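Local coordinates for probable chemoreceptor (Methyl-accepting chemotaxis) transmembrane protein (Rhizobium meliloti, PDB 6D8V) that senses quaternary ammonium compounds for bacterial chemotaxis, holding 1,1-dimethyl-prolinium in an aromatic pocket of its Cache-type sensory domain, at residues R16-D21 against D179-V184; G53-L58 against F99-S104; G70-E75 against S153-V158; F245-Y250 against L264-R269. One frame throughout, in Å; residues are numbered along the deposited sequence.

Contact 1 of 4, residues R16-D21 against D179-V184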
loop_
_atom_site.group_PDB
_atom_site.type_symbol
_atom_site.label_atom_id
_atom_site.label_comp_id
_atom_site.label_asym_id
_atom_site.label_seq_id
_atom_site.Cartn_x
_atom_site.Cartn_y
_atom_site.Cartn_z
ATOM N N ARG A 16 -8.125 -4.982 17.095
ATOM C CA ARG A 16 -7.123 -4.099 17.684
ATOM C C ARG A 16 -5.725 -4.690 17.532
ATOM O O ARG A 16 -4.779 -3.980 17.174
ATOM C CB ARG A 16 -7.465 -3.829 19.154
ATOM C CG ARG A 16 -6.445 -2.987 19.927
ATOM C CD ARG A 16 -7.116 -2.105 20.985
ATOM N NE ARG A 16 -8.196 -2.787 21.697
ATOM C CZ ARG A 16 -9.491 -2.493 21.571
ATOM N NH1 ARG A 16 -9.885 -1.512 20.768
ATOM N NH2 ARG A 16 -10.400 -3.175 22.262
ATOM N N ALA A 17 -5.582 -5.997 17.766
ATOM C CA ALA A 17 -4.298 -6.660 17.548
ATOM C C ALA A 17 -3.872 -6.614 16.082
ATOM O O ALA A 17 -2.702 -6.354 15.780
ATOM C CB ALA A 17 -4.372 -8.107 18.029
ATOM N N ILE A 18 -4.801 -6.883 15.154
ATOM C CA ILE A 18 -4.462 -6.912 13.732
ATOM C C ILE A 18 -4.073 -5.527 13.251
ATOM O O ILE A 18 -3.148 -5.372 12.444
ATOM C CB ILE A 18 -5.638 -7.462 12.902
ATOM C CG1 ILE A 18 -5.955 -8.926 13.270
ATOM C CG2 ILE A 18 -5.378 -7.263 11.396
ATOM C CD1 ILE A 18 -4.751 -9.849 13.242
ATOM N N ALA A 19 -4.785 -4.501 13.731
ATOM C CA ALA A 19 -4.562 -3.144 13.248
ATOM C C ALA A 19 -3.184 -2.630 13.648
ATOM O O ALA A 19 -2.513 -1.956 12.858
ATOM C CB ALA A 19 -5.661 -2.215 13.769
ATOM N N SER A 20 -2.740 -2.927 14.869
ATOM C CA SER A 20 -1.432 -2.416 15.275
ATOM C C SER A 20 -0.309 -3.107 14.512
ATOM O O SER A 20 0.747 -2.507 14.283
ATOM C CB SER A 20 -1.233 -2.573 16.778
ATOM O OG SER A 20 -0.873 -3.894 17.097
ATOM N N ASP A 21 -0.521 -4.361 14.105
ATOM C CA ASP A 21 0.462 -5.036 13.272
ATOM C C ASP A 21 0.511 -4.434 11.874
ATOM O O ASP A 21 1.596 -4.109 11.379
ATOM C CB ASP A 21 0.166 -6.531 13.213
ATOM C CG ASP A 21 1.298 -7.317 12.599
ATOM O OD1 ASP A 21 1.571 -7.128 11.396
ATOM O OD2 ASP A 21 1.937 -8.103 13.327
ATOM N N ASP A 179 -1.070 -12.382 3.423
ATOM C CA ASP A 179 -0.183 -13.267 4.176
ATOM C C ASP A 179 -0.114 -12.865 5.643
ATOM O O ASP A 179 -0.212 -13.717 6.532
ATOM C CB ASP A 179 1.216 -13.268 3.554
ATOM C CG ASP A 179 1.321 -14.178 2.341
ATOM O OD1 ASP A 179 0.369 -14.942 2.075
ATOM O OD2 ASP A 179 2.363 -14.130 1.652
ATOM N N ARG A 180 0.067 -11.572 5.919
ATOM C CA ARG A 180 0.127 -11.126 7.308
ATOM C C ARG A 180 -1.158 -11.457 8.054
ATOM O O ARG A 180 -1.119 -11.835 9.231
ATOM C CB ARG A 180 0.406 -9.624 7.376
ATOM C CG ARG A 180 1.697 -9.205 6.690
ATOM C CD ARG A 180 2.502 -8.226 7.528
ATOM N NE ARG A 180 2.993 -8.806 8.772
ATOM C CZ ARG A 180 4.019 -8.320 9.456
ATOM N NH1 ARG A 180 4.659 -7.253 9.004
ATOM N NH2 ARG A 180 4.410 -8.903 10.584
ATOM N N LEU A 181 -2.307 -11.325 7.391
ATOM C CA LEU A 181 -3.568 -11.631 8.052
ATOM C C LEU A 181 -3.720 -13.109 8.368
ATOM O O LEU A 181 -4.637 -13.476 9.109
ATOM C CB LEU A 181 -4.742 -11.170 7.197
ATOM C CG LEU A 181 -4.820 -9.660 6.998
ATOM C CD1 LEU A 181 -6.179 -9.287 6.441
ATOM C CD2 LEU A 181 -4.548 -8.929 8.303
ATOM N N SER A 182 -2.869 -13.963 7.808
ATOM C CA SER A 182 -2.782 -15.346 8.244
ATOM C C SER A 182 -1.566 -15.623 9.114
ATOM O O SER A 182 -1.542 -16.649 9.799
ATOM C CB SER A 182 -2.770 -16.284 7.035
ATOM O OG SER A 182 -4.100 -16.546 6.599
ATOM N N ALA A 183 -0.536 -14.817 9.071
ATOM C CA ALA A 183 0.542 -14.985 10.031
ATOM C C ALA A 183 0.139 -14.653 11.461
ATOM O O ALA A 183 0.585 -15.273 12.393
ATOM C CB ALA A 183 1.771 -14.235 9.620
ATOM N N VAL A 184 -0.740 -13.678 11.618
ATOM C CA VAL A 184 -1.357 -13.389 12.890
ATOM C C VAL A 184 -2.815 -13.821 12.738
ATOM O O VAL A 184 -3.564 -13.277 11.961
ATOM C CB VAL A 184 -1.170 -11.905 13.250
ATOM C CG1 VAL A 184 0.186 -11.411 12.809
ATOM C CG2 VAL A 184 -2.195 -11.035 12.604
#
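Arg180 meets Asp21 where the short helix 174-183 meets the long helix 2-45. Its guanidinium is approached through a face: Asp21 OD1 sits 3.2 Å above the plane, over the centre of the group, and the carboxylate plane is turned 80° from it. No N-H points at the oxygen, so the salt bridge, 3.4 Å from Asp21 OD1 to Arg180 NE, rests on charge alone. Asp21 CG stands anti to the backbone N (chi1 -169°), on the side of the other helix; a short acid suits a place opposite a long, bent arginine. Arg180 also makes a cation-pi contact with Phe67.

One residue on, Leu181 turns to the apolar side of the interface, its CD2 lying 3.6 Å from Ile18 CG2, with the two side chains crossing at about a right angle. Branched aliphatic residues suit the buried positions of Ile18 and Leu181. Val184, the first residue to leave helical geometry, still has its N bonded to Arg180 O. Its CG1 packs 3.8 Å from Asp21 OD2, and its other methyl faces Ile18, although the modelled separation there is doubtful.

Around this pair, Leu181 also rests on Val192 and Leu194 of strand 191-195, while Ala19 of the long helix touches Tyr250 and Phe252 of strand 243-254. Helix 174-183 links strand 163-173 of the ligand-binding sheet to strand 191-195 of the second sheet and touches helix 2-45 on the way.

Contact 2 of 4, residues G53-L58 against F99-S104; sequences GAINLL and FTPYWS. With PBE (1,1-dimethyl-prolinium), chain C.
Ile55 meets Phe99 and Pro101 with one branch, CG1-CD1, and Trp103 with the other, CG2, 4.0 Å from CZ2. Ile55 CG1, anti to the carbonyl carbon (chi1 -74°), lies 3.6 Å from Pro101 CB, and CD1 beyond it meets the edge of the Phe99 ring in plane, 3.4 Å from CE1. Phe99 has Pro101 CD over the centre of one face.

Helix 51-58 packs on strand 101-105 of the first Cache (PDC) domain, the two axes 24° from parallel. Successive strand residues point to opposite sides, Pro101 and Trp103 to the helix and Tyr102 between them to the ligand. An indole suits its place by offering Ile55 CG2 an apolar surface and a helix carbonyl an N-H: Trp103 NE1 donates to Ile55 O (3.1 Å, 156° at the hydrogen) from above the carbonyl plane. Tyr102, CG anti to the backbone N, presents a ring face to the 1,1-dimethyl-prolinium: methyl CE lies 3.5 Å above its centre, while Ser104 CB covers the opposite face.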
loop_
_atom_site.group_PDB
_atom_site.type_symbol
_atom_site.label_atom_id
_atom_site.label_comp_id
_atom_site.label_asym_id
_atom_site.label_seq_id
_atom_site.Cartn_x
_atom_site.Cartn_y
_atom_site.Cartn_z
ATOM N N GLY A 53 23.980 5.873 -9.706
ATOM C CA GLY A 53 23.955 5.538 -8.292
ATOM C C GLY A 53 22.578 5.628 -7.665
ATOM O O GLY A 53 22.256 4.861 -6.751
ATOM N N ALA A 54 21.749 6.570 -8.121
ATOM C CA ALA A 54 20.382 6.620 -7.615
ATOM C C ALA A 54 19.711 5.258 -7.742
ATOM O O ALA A 54 18.994 4.823 -6.832
ATOM C CB ALA A 54 19.577 7.692 -8.350
ATOM N N ILE A 55 19.953 4.554 -8.852
ATOM C CA ILE A 55 19.421 3.202 -9.004
ATOM C C ILE A 55 20.047 2.260 -7.980
ATOM O O ILE A 55 19.336 1.506 -7.305
ATOM C CB ILE A 55 19.625 2.692 -10.444
ATOM C CG1 ILE A 55 18.649 3.383 -11.404
ATOM C CG2 ILE A 55 19.426 1.186 -10.511
ATOM C CD1 ILE A 55 19.297 4.343 -12.375
ATOM N N ASN A 56 21.377 2.280 -7.847
ATOM C CA ASN A 56 22.033 1.478 -6.815
ATOM C C ASN A 56 21.362 1.672 -5.459
ATOM O O ASN A 56 20.916 0.705 -4.829
ATOM C CB ASN A 56 23.521 1.833 -6.731
ATOM C CG ASN A 56 24.283 0.962 -5.734
ATOM O OD1 ASN A 56 23.863 -0.147 -5.409
ATOM N ND2 ASN A 56 25.414 1.468 -5.251
ATOM N N LEU A 57 21.265 2.924 -5.002
ATOM C CA LEU A 57 20.738 3.185 -3.666
ATOM C C LEU A 57 19.289 2.729 -3.532
ATOM O O LEU A 57 18.880 2.259 -2.465
ATOM C CB LEU A 57 20.852 4.671 -3.333
ATOM C CG LEU A 57 22.248 5.273 -3.383
ATOM C CD1 LEU A 57 22.202 6.760 -3.054
ATOM C CD2 LEU A 57 23.185 4.529 -2.442
ATOM N N LEU A 58 18.492 2.878 -4.593
ATOM C CA LEU A 58 17.073 2.557 -4.509
ATOM C C LEU A 58 16.825 1.098 -4.144
ATOM O O LEU A 58 15.750 0.770 -3.634
ATOM C CB LEU A 58 16.390 2.884 -5.836
ATOM C CG LEU A 58 15.139 3.764 -5.787
ATOM C CD1 LEU A 58 14.525 3.891 -7.176
ATOM C CD2 LEU A 58 14.128 3.214 -4.806
ATOM N N PHE A 99 13.225 9.343 -16.414
ATOM C CA PHE A 99 13.964 8.582 -15.408
ATOM C C PHE A 99 12.974 7.900 -14.472
ATOM O O PHE A 99 12.378 8.539 -13.605
ATOM C CB PHE A 99 14.915 9.496 -14.644
ATOM C CG PHE A 99 15.784 8.773 -13.655
ATOM C CD1 PHE A 99 16.431 7.598 -14.013
ATOM C CD2 PHE A 99 15.965 9.270 -12.374
ATOM C CE1 PHE A 99 17.234 6.928 -13.110
ATOM C CE2 PHE A 99 16.767 8.604 -11.466
ATOM C CZ PHE A 99 17.404 7.432 -11.833
ATOM N N THR A 100 12.803 6.590 -14.640
ATOM C CA THR A 100 11.814 5.815 -13.888
ATOM C C THR A 100 12.402 4.463 -13.503
ATOM O O THR A 100 12.066 3.426 -14.086
ATOM C CB THR A 100 10.527 5.638 -14.702
ATOM O OG1 THR A 100 10.854 5.247 -16.042
ATOM C CG2 THR A 100 9.735 6.936 -14.748
ATOM N N PRO A 101 13.288 4.437 -12.514
ATOM C CA PRO A 101 13.814 3.157 -12.025
ATOM C C PRO A 101 12.811 2.449 -11.133
ATOM O O PRO A 101 12.023 3.075 -10.421
ATOM C CB PRO A 101 15.057 3.561 -11.218
ATOM C CG PRO A 101 15.202 5.050 -11.379
ATOM C CD PRO A 101 13.872 5.580 -11.798
ATOM N N TYR A 102 12.865 1.117 -11.156
ATOM C CA TYR A 102 11.906 0.334 -10.379
ATOM C C TYR A 102 12.508 -1.021 -10.031
ATOM O O TYR A 102 12.661 -1.875 -10.909
ATOM C CB TYR A 102 10.606 0.167 -11.152
ATOM C CG TYR A 102 9.548 -0.598 -10.394
ATOM C CD1 TYR A 102 9.503 -0.570 -9.005
ATOM C CD2 TYR A 102 8.590 -1.345 -11.069
ATOM C CE1 TYR A 102 8.535 -1.269 -8.313
ATOM C CE2 TYR A 102 7.622 -2.045 -10.384
ATOM C CZ TYR A 102 7.596 -2.007 -9.009
ATOM O OH TYR A 102 6.625 -2.708 -8.328
ATOM N N TRP A 103 12.821 -1.219 -8.755
ATOM C CA TRP A 103 13.166 -2.536 -8.237
ATOM C C TRP A 103 11.906 -3.220 -7.724
ATOM O O TRP A 103 11.140 -2.625 -6.964
ATOM C CB TRP A 103 14.201 -2.431 -7.115
ATOM C CG TRP A 103 15.560 -1.990 -7.568
ATOM C CD1 TRP A 103 16.090 -0.737 -7.474
ATOM C CD2 TRP A 103 16.567 -2.806 -8.182
ATOM N NE1 TRP A 103 17.363 -0.721 -7.990
ATOM C CE2 TRP A 103 17.678 -1.979 -8.433
ATOM C CE3 TRP A 103 16.634 -4.156 -8.547
ATOM C CZ2 TRP A 103 18.843 -2.455 -9.029
ATOM C CZ3 TRP A 103 17.790 -4.626 -9.137
ATOM C CH2 TRP A 103 18.879 -3.779 -9.373
ATOM N N SER A 104 11.699 -4.466 -8.143
ATOM C CA SER A 104 10.501 -5.214 -7.788
ATOM C C SER A 104 10.859 -6.686 -7.666
ATOM O O SER A 104 11.959 -7.114 -8.024
ATOM C CB SER A 104 9.397 -5.020 -8.830
ATOM O OG SER A 104 9.835 -5.460 -10.108
HETATM N N PBE C . 5.091 1.312 -9.697
HETATM C CD PBE C . 5.044 2.389 -8.958
HETATM C CA PBE C . 3.782 1.416 -10.462
HETATM C CB PBE C . 3.766 2.947 -10.858
HETATM C CG PBE C . 4.360 3.533 -9.911
HETATM C CE PBE C . 6.270 1.365 -10.586
HETATM C CF PBE C . 5.113 0.102 -8.850
HETATM C C PBE C . 3.638 0.563 -11.620
HETATM O O PBE C . 2.750 0.831 -12.475
HETATM O OXT PBE C . 4.363 -0.455 -11.776
#

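Contact 3 of 4, residues G70-E75 against S153-V158. With PBE (1,1-dimethyl-prolinium), chain C.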
loop_
_atom_site.group_PDB
_atom_site.type_symbol
_atom_site.label_atom_id
_atom_site.label_comp_id
_atom_site.label_asym_id
_atom_site.label_seq_id
_atom_site.Cartn_x
_atom_site.Cartn_y
_atom_site.Cartn_z
ATOM N N GLY A 70 8.354 -3.622 -3.709
ATOM C CA GLY A 70 9.139 -2.888 -4.684
ATOM C C GLY A 70 9.442 -1.493 -4.210
ATOM O O GLY A 70 8.755 -0.939 -3.342
ATOM N N SER A 71 10.491 -0.917 -4.798
ATOM C CA SER A 71 10.965 0.424 -4.492
ATOM C C SER A 71 11.174 1.156 -5.809
ATOM O O SER A 71 11.805 0.615 -6.725
ATOM C CB SER A 71 12.270 0.372 -3.682
ATOM O OG SER A 71 12.635 1.639 -3.166
ATOM N N TRP A 72 10.652 2.377 -5.917
ATOM C CA TRP A 72 10.672 3.067 -7.198
ATOM C C TRP A 72 10.940 4.552 -6.996
ATOM O O TRP A 72 11.022 5.055 -5.867
ATOM C CB TRP A 72 9.360 2.842 -7.958
ATOM C CG TRP A 72 8.152 3.034 -7.104
ATOM C CD1 TRP A 72 7.500 2.076 -6.373
ATOM C CD2 TRP A 72 7.439 4.255 -6.886
ATOM N NE1 TRP A 72 6.426 2.628 -5.723
ATOM C CE2 TRP A 72 6.367 3.964 -6.020
ATOM C CE3 TRP A 72 7.599 5.564 -7.342
ATOM C CZ2 TRP A 72 5.465 4.934 -5.601
ATOM C CZ3 TRP A 72 6.704 6.525 -6.920
ATOM C CH2 TRP A 72 5.650 6.205 -6.061
ATOM N N PHE A 73 11.083 5.248 -8.123
ATOM C CA PHE A 73 11.218 6.701 -8.134
ATOM C C PHE A 73 10.790 7.228 -9.495
ATOM O O PHE A 73 11.402 6.888 -10.512
ATOM C CB PHE A 73 12.650 7.130 -7.825
ATOM C CG PHE A 73 12.925 8.564 -8.168
ATOM C CD1 PHE A 73 12.348 9.583 -7.430
ATOM C CD2 PHE A 73 13.737 8.895 -9.244
ATOM C CE1 PHE A 73 12.586 10.905 -7.749
ATOM C CE2 PHE A 73 13.979 10.220 -9.565
ATOM C CZ PHE A 73 13.403 11.225 -8.816
ATOM N N ALA A 74 9.755 8.064 -9.513
ATOM C CA ALA A 74 9.338 8.774 -10.715
ATOM C C ALA A 74 9.833 10.211 -10.632
ATOM O O ALA A 74 9.520 10.928 -9.676
ATOM C CB ALA A 74 7.820 8.739 -10.882
ATOM N N GLU A 75 10.596 10.626 -11.631
ATOM C CA GLU A 75 11.274 11.913 -11.626
ATOM C C GLU A 75 10.496 12.934 -12.448
ATOM O O GLU A 75 10.143 12.665 -13.602
ATOM C CB GLU A 75 12.693 11.763 -12.176
ATOM C CG GLU A 75 13.252 13.018 -12.823
ATOM C CD GLU A 75 13.340 12.907 -14.333
ATOM O OE1 GLU A 75 12.668 12.026 -14.908
ATOM O OE2 GLU A 75 14.088 13.700 -14.945
ATOM N N SER A 153 0.692 1.627 -2.760
ATOM C CA SER A 153 1.979 2.307 -2.808
ATOM C C SER A 153 2.047 3.448 -1.802
ATOM O O SER A 153 1.135 4.281 -1.730
ATOM C CB SER A 153 2.265 2.824 -4.213
ATOM O OG SER A 153 2.573 1.754 -5.072
ATOM N N ILE A 154 3.138 3.482 -1.044
ATOM C CA ILE A 154 3.454 4.568 -0.129
ATOM C C ILE A 154 4.483 5.446 -0.826
ATOM O O ILE A 154 5.592 4.998 -1.133
ATOM C CB ILE A 154 3.966 4.031 1.213
ATOM C CG1 ILE A 154 2.850 3.238 1.891
ATOM C CG2 ILE A 154 4.427 5.154 2.117
ATOM C CD1 ILE A 154 3.265 2.577 3.178
ATOM N N ALA A 155 4.114 6.692 -1.105
ATOM C CA ALA A 155 4.952 7.579 -1.895
ATOM C C ALA A 155 5.195 8.878 -1.142
ATOM O O ALA A 155 4.328 9.368 -0.410
ATOM C CB ALA A 155 4.325 7.884 -3.260
ATOM N N TYR A 156 6.392 9.425 -1.331
ATOM C CA TYR A 156 6.847 10.650 -0.699
ATOM C C TYR A 156 7.443 11.577 -1.745
ATOM O O TYR A 156 8.034 11.117 -2.728
ATOM C CB TYR A 156 7.901 10.364 0.381
ATOM C CG TYR A 156 7.321 10.144 1.754
ATOM C CD1 TYR A 156 6.944 8.876 2.173
ATOM C CD2 TYR A 156 7.144 11.207 2.635
ATOM C CE1 TYR A 156 6.411 8.675 3.439
ATOM C CE2 TYR A 156 6.603 11.013 3.889
ATOM C CZ TYR A 156 6.239 9.746 4.285
ATOM O OH TYR A 156 5.697 9.544 5.535
ATOM N N PRO A 157 7.299 12.885 -1.563
ATOM C CA PRO A 157 7.960 13.826 -2.474
ATOM C C PRO A 157 9.462 13.821 -2.255
ATOM O O PRO A 157 9.941 13.778 -1.118
ATOM C CB PRO A 157 7.345 15.181 -2.101
ATOM C CG PRO A 157 6.114 14.856 -1.302
ATOM C CD PRO A 157 6.405 13.562 -0.610
ATOM N N VAL A 158 10.205 13.852 -3.356
ATOM C CA VAL A 158 11.658 13.973 -3.328
ATOM C C VAL A 158 12.006 15.434 -3.579
ATOM O O VAL A 158 11.621 16.000 -4.610
ATOM C CB VAL A 158 12.321 13.052 -4.366
ATOM C CG1 VAL A 158 13.824 13.267 -4.381
ATOM C CG2 VAL A 158 12.006 11.603 -4.068
HETATM N N PBE C . 5.091 1.312 -9.697
HETATM C CD PBE C . 5.044 2.389 -8.958
HETATM C CA PBE C . 3.782 1.416 -10.462
HETATM C CB PBE C . 3.766 2.947 -10.858
HETATM C CG PBE C . 4.360 3.533 -9.911
HETATM C CE PBE C . 6.270 1.365 -10.586
HETATM C CF PBE C . 5.113 0.102 -8.850
HETATM C C PBE C . 3.638 0.563 -11.620
HETATM O O PBE C . 2.750 0.831 -12.475
HETATM O OXT PBE C . 4.363 -0.455 -11.776
#
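The strands bearing Trp72 and Ala155 pass 8.9 Å apart with their directions 45° from parallel and share no hydrogen bonds, for strand 163-173 pairs antiparallel with both, and side chains alone span the gap. Trp72 CG occupies the crowded position between backbone N and carbonyl carbon (chi1 46°), and the far end of the indole reaches Ala155, with CH2 3.5 Å from CB; a residue as small as alanine leaves room for so wide a ring. Trp72 NE1 and Ser153 OG are not bonded to each other, but both bond to Asp171 OD1, the serine also to Tyr140 OH. Val158 CG2 lies 3.8 Å from Phe73 CE1, the two side chains crossing at about a right angle.

One indole face belongs to the ligand: ring carbon CD of 1,1-dimethyl-prolinium stands 3.4 Å above its plane, offset toward the rim. An alanine in place of Trp72 would probably leave the ligand without this flat wall, open a gap beside Ala155 and take one donor from Asp171. With Tyr102, Phe116, Tyr140 and Trp124, which meets it edge-to-face, the indole forms an aromatic pocket of the kind that typically receives quaternary ammonium groups.

Contact 4 of 4, residues F245-Y250 against L264-R269; sequences FDRVVY and LVDVPR
The beta hairpin of strands 243-254 and 259-268 pairs Val248 with Val265 and Asp246 with Val267 as antiparallel hydrogen-bonded pairs, with Arg247 and Asp266 as the non-hydrogen-bonded pair between them. Val248 N reaches Val265 O at 3.0 Å, nearly straight at 175°, and Val265 N returns the bond to Val248 O at 2.9 Å. Beta-branched valines suit extended strands; Val248 CB and Val265 CG1 lie 3.4 Å apart, and both residues rest on Ala11 of helix 2-45.

Arg247 and Asp266 project from the other face, side by side. CG of the arginine stands anti to the backbone N (chi1 -178°), and bends farther out bring NH1 to Asp266 OD2 at 2.7 Å, a salt bridge whose hydrogen bond is weak and bent. Arg247 NH2 is bonded to Tyr239 OH. A leucine in place of Arg247 would probably leave the buried Asp266 carboxylate without its opposite charge and Tyr239 without this partner.

At the hairpin's end Arg269 NH2 forms a salt bridge with Asp246 OD1, 2.6 Å away, which also accepts from Asn236 N. Glu4 lies close by, so Arg269 probably offsets two acids, while Arg247 would probably keep the buried Asp266 ionised.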
loop_
_atom_site.group_PDB
_atom_site.type_symbol
_atom_site.label_atom_id
_atom_site.label_comp_id
_atom_site.label_asym_id
_atom_site.label_seq_id
_atom_site.Cartn_x
_atom_site.Cartn_y
_atom_site.Cartn_z
ATOM N N PHE A 245 -22.867 -15.568 9.931
ATOM C CA PHE A 245 -21.899 -14.994 10.814
ATOM C C PHE A 245 -22.088 -13.533 10.918
ATOM O O PHE A 245 -22.941 -12.955 10.282
ATOM C CB PHE A 245 -20.491 -15.302 10.360
ATOM C CG PHE A 245 -20.196 -14.893 8.962
ATOM C CD1 PHE A 245 -19.314 -15.600 8.229
ATOM C CD2 PHE A 245 -20.779 -13.805 8.406
ATOM C CE1 PHE A 245 -19.042 -15.231 6.948
ATOM C CE2 PHE A 245 -20.507 -13.418 7.150
ATOM C CZ PHE A 245 -19.649 -14.130 6.414
ATOM N N ASP A 246 -21.271 -12.953 11.763
ATOM C CA ASP A 246 -21.290 -11.513 11.968
ATOM C C ASP A 246 -20.040 -10.890 11.359
ATOM O O ASP A 246 -18.960 -11.489 11.367
ATOM C CB ASP A 246 -21.352 -11.173 13.462
ATOM C CG ASP A 246 -22.603 -11.698 14.136
ATOM O OD1 ASP A 246 -23.717 -11.330 13.704
ATOM O OD2 ASP A 246 -22.471 -12.481 15.102
ATOM N N ARG A 247 -20.185 -9.673 10.842
ATOM C CA ARG A 247 -19.069 -8.922 10.274
ATOM C C ARG A 247 -18.816 -7.715 11.162
ATOM O O ARG A 247 -19.667 -6.828 11.262
ATOM C CB ARG A 247 -19.363 -8.489 8.839
ATOM C CG ARG A 247 -18.220 -7.745 8.167
ATOM C CD ARG A 247 -17.519 -8.594 7.117
ATOM N NE ARG A 247 -18.275 -8.663 5.863
ATOM C CZ ARG A 247 -18.123 -9.612 4.948
ATOM N NH1 ARG A 247 -17.245 -10.586 5.142
ATOM N NH2 ARG A 247 -18.853 -9.590 3.847
ATOM N N VAL A 248 -17.659 -7.684 11.814
ATOM C CA VAL A 248 -17.238 -6.530 12.596
ATOM C C VAL A 248 -16.241 -5.730 11.770
ATOM O O VAL A 248 -15.275 -6.289 11.233
ATOM C CB VAL A 248 -16.623 -6.951 13.942
ATOM C CG1 VAL A 248 -16.028 -5.748 14.634
ATOM C CG2 VAL A 248 -17.670 -7.592 14.822
ATOM N N VAL A 249 -16.471 -4.425 11.670
ATOM C CA VAL A 249 -15.588 -3.524 10.941
ATOM C C VAL A 249 -14.848 -2.659 11.950
ATOM O O VAL A 249 -15.441 -2.160 12.913
ATOM C CB VAL A 249 -16.374 -2.671 9.926
ATOM C CG1 VAL A 249 -17.395 -3.529 9.211
ATOM C CG2 VAL A 249 -17.061 -1.529 10.622
ATOM N N TYR A 250 -13.544 -2.491 11.737
ATOM C CA TYR A 250 -12.671 -1.836 12.712
ATOM C C TYR A 250 -11.745 -0.879 11.971
ATOM O O TYR A 250 -10.699 -1.283 11.445
ATOM C CB TYR A 250 -11.879 -2.874 13.511
ATOM C CG TYR A 250 -11.155 -2.361 14.730
ATOM C CD1 TYR A 250 -11.792 -2.304 15.971
ATOM C CD2 TYR A 250 -9.820 -1.971 14.659
ATOM C CE1 TYR A 250 -11.128 -1.852 17.096
ATOM C CE2 TYR A 250 -9.146 -1.519 15.780
ATOM C CZ TYR A 250 -9.798 -1.458 16.996
ATOM O OH TYR A 250 -9.118 -1.002 18.113
ATOM N N LEU A 264 -11.816 -6.175 8.865
ATOM C CA LEU A 264 -13.070 -6.901 8.939
ATOM C C LEU A 264 -12.775 -8.231 9.600
ATOM O O LEU A 264 -11.856 -8.947 9.189
ATOM C CB LEU A 264 -13.680 -7.140 7.557
ATOM C CG LEU A 264 -13.856 -5.966 6.606
ATOM C CD1 LEU A 264 -14.517 -6.469 5.336
ATOM C CD2 LEU A 264 -14.681 -4.869 7.254
ATOM N N VAL A 265 -13.550 -8.564 10.612
ATOM C CA VAL A 265 -13.367 -9.808 11.338
ATOM C C VAL A 265 -14.702 -10.532 11.299
ATOM O O VAL A 265 -15.725 -9.995 11.745
ATOM C CB VAL A 265 -12.863 -9.559 12.772
ATOM C CG1 VAL A 265 -13.539 -8.322 13.352
ATOM C CG2 VAL A 265 -13.058 -10.792 13.641
ATOM N N ASP A 266 -14.699 -11.722 10.712
ATOM C CA ASP A 266 -15.909 -12.494 10.496
ATOM C C ASP A 266 -15.960 -13.603 11.533
ATOM O O ASP A 266 -15.021 -14.401 11.640
ATOM C CB ASP A 266 -15.938 -13.064 9.077
ATOM C CG ASP A 266 -16.211 -11.995 8.013
ATOM O OD1 ASP A 266 -16.570 -10.856 8.380
ATOM O OD2 ASP A 266 -16.076 -12.290 6.805
ATOM N N VAL A 267 -17.041 -13.631 12.306
ATOM C CA VAL A 267 -17.216 -14.609 13.371
ATOM C C VAL A 267 -18.483 -15.404 13.078
ATOM O O VAL A 267 -19.566 -14.826 12.983
ATOM C CB VAL A 267 -17.295 -13.950 14.760
ATOM C CG1 VAL A 267 -17.240 -15.004 15.856
ATOM C CG2 VAL A 267 -16.155 -12.939 14.930
ATOM N N PRO A 268 -18.392 -16.718 12.887
ATOM C CA PRO A 268 -19.591 -17.515 12.616
ATOM C C PRO A 268 -20.371 -17.838 13.882
ATOM O O PRO A 268 -19.819 -17.961 14.980
ATOM C CB PRO A 268 -19.022 -18.789 11.981
ATOM C CG PRO A 268 -17.644 -18.907 12.559
ATOM C CD PRO A 268 -17.154 -17.517 12.828
ATOM N N ARG A 269 -21.682 -17.965 13.704
ATOM C CA ARG A 269 -22.603 -18.332 14.777
ATOM C C ARG A 269 -22.408 -19.773 15.241
ATOM O O ARG A 269 -23.382 -20.510 15.418
ATOM C CB ARG A 269 -24.043 -18.137 14.309
ATOM C CG ARG A 269 -24.259 -16.815 13.614
ATOM C CD ARG A 269 -24.195 -15.680 14.611
ATOM N NE ARG A 269 -25.528 -15.180 14.920
ATOM C CZ ARG A 269 -26.048 -14.082 14.383
ATOM N NH1 ARG A 269 -27.277 -13.695 14.706
ATOM N NH2 ARG A 269 -25.335 -13.363 13.525
#

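Contacts 2 and 3 are buried, contact 4 is buried apart from its end at Arg269, and contact 1 is only partly so. Contacts 2 and 3 share the ligand-binding sheet: strands 70-75 and 101-105 are neighbours in it, Trp103 O meets Ser71 N, and both contacts touch the 1,1-dimethyl-prolinium. Their chemistry is mostly aromatic and aliphatic, with no salt bridge between the segments. Contacts 1 and 4 lie on the other side of the chain's centre and rely on arginine-aspartate pairs, through charge alone in contact 1 and alongside backbone bonding in contact 4. Those two touch where Arg16 and Ala19 meet Tyr250. Helix 2-45 supplies a segment of contact 1 and flanks the other three.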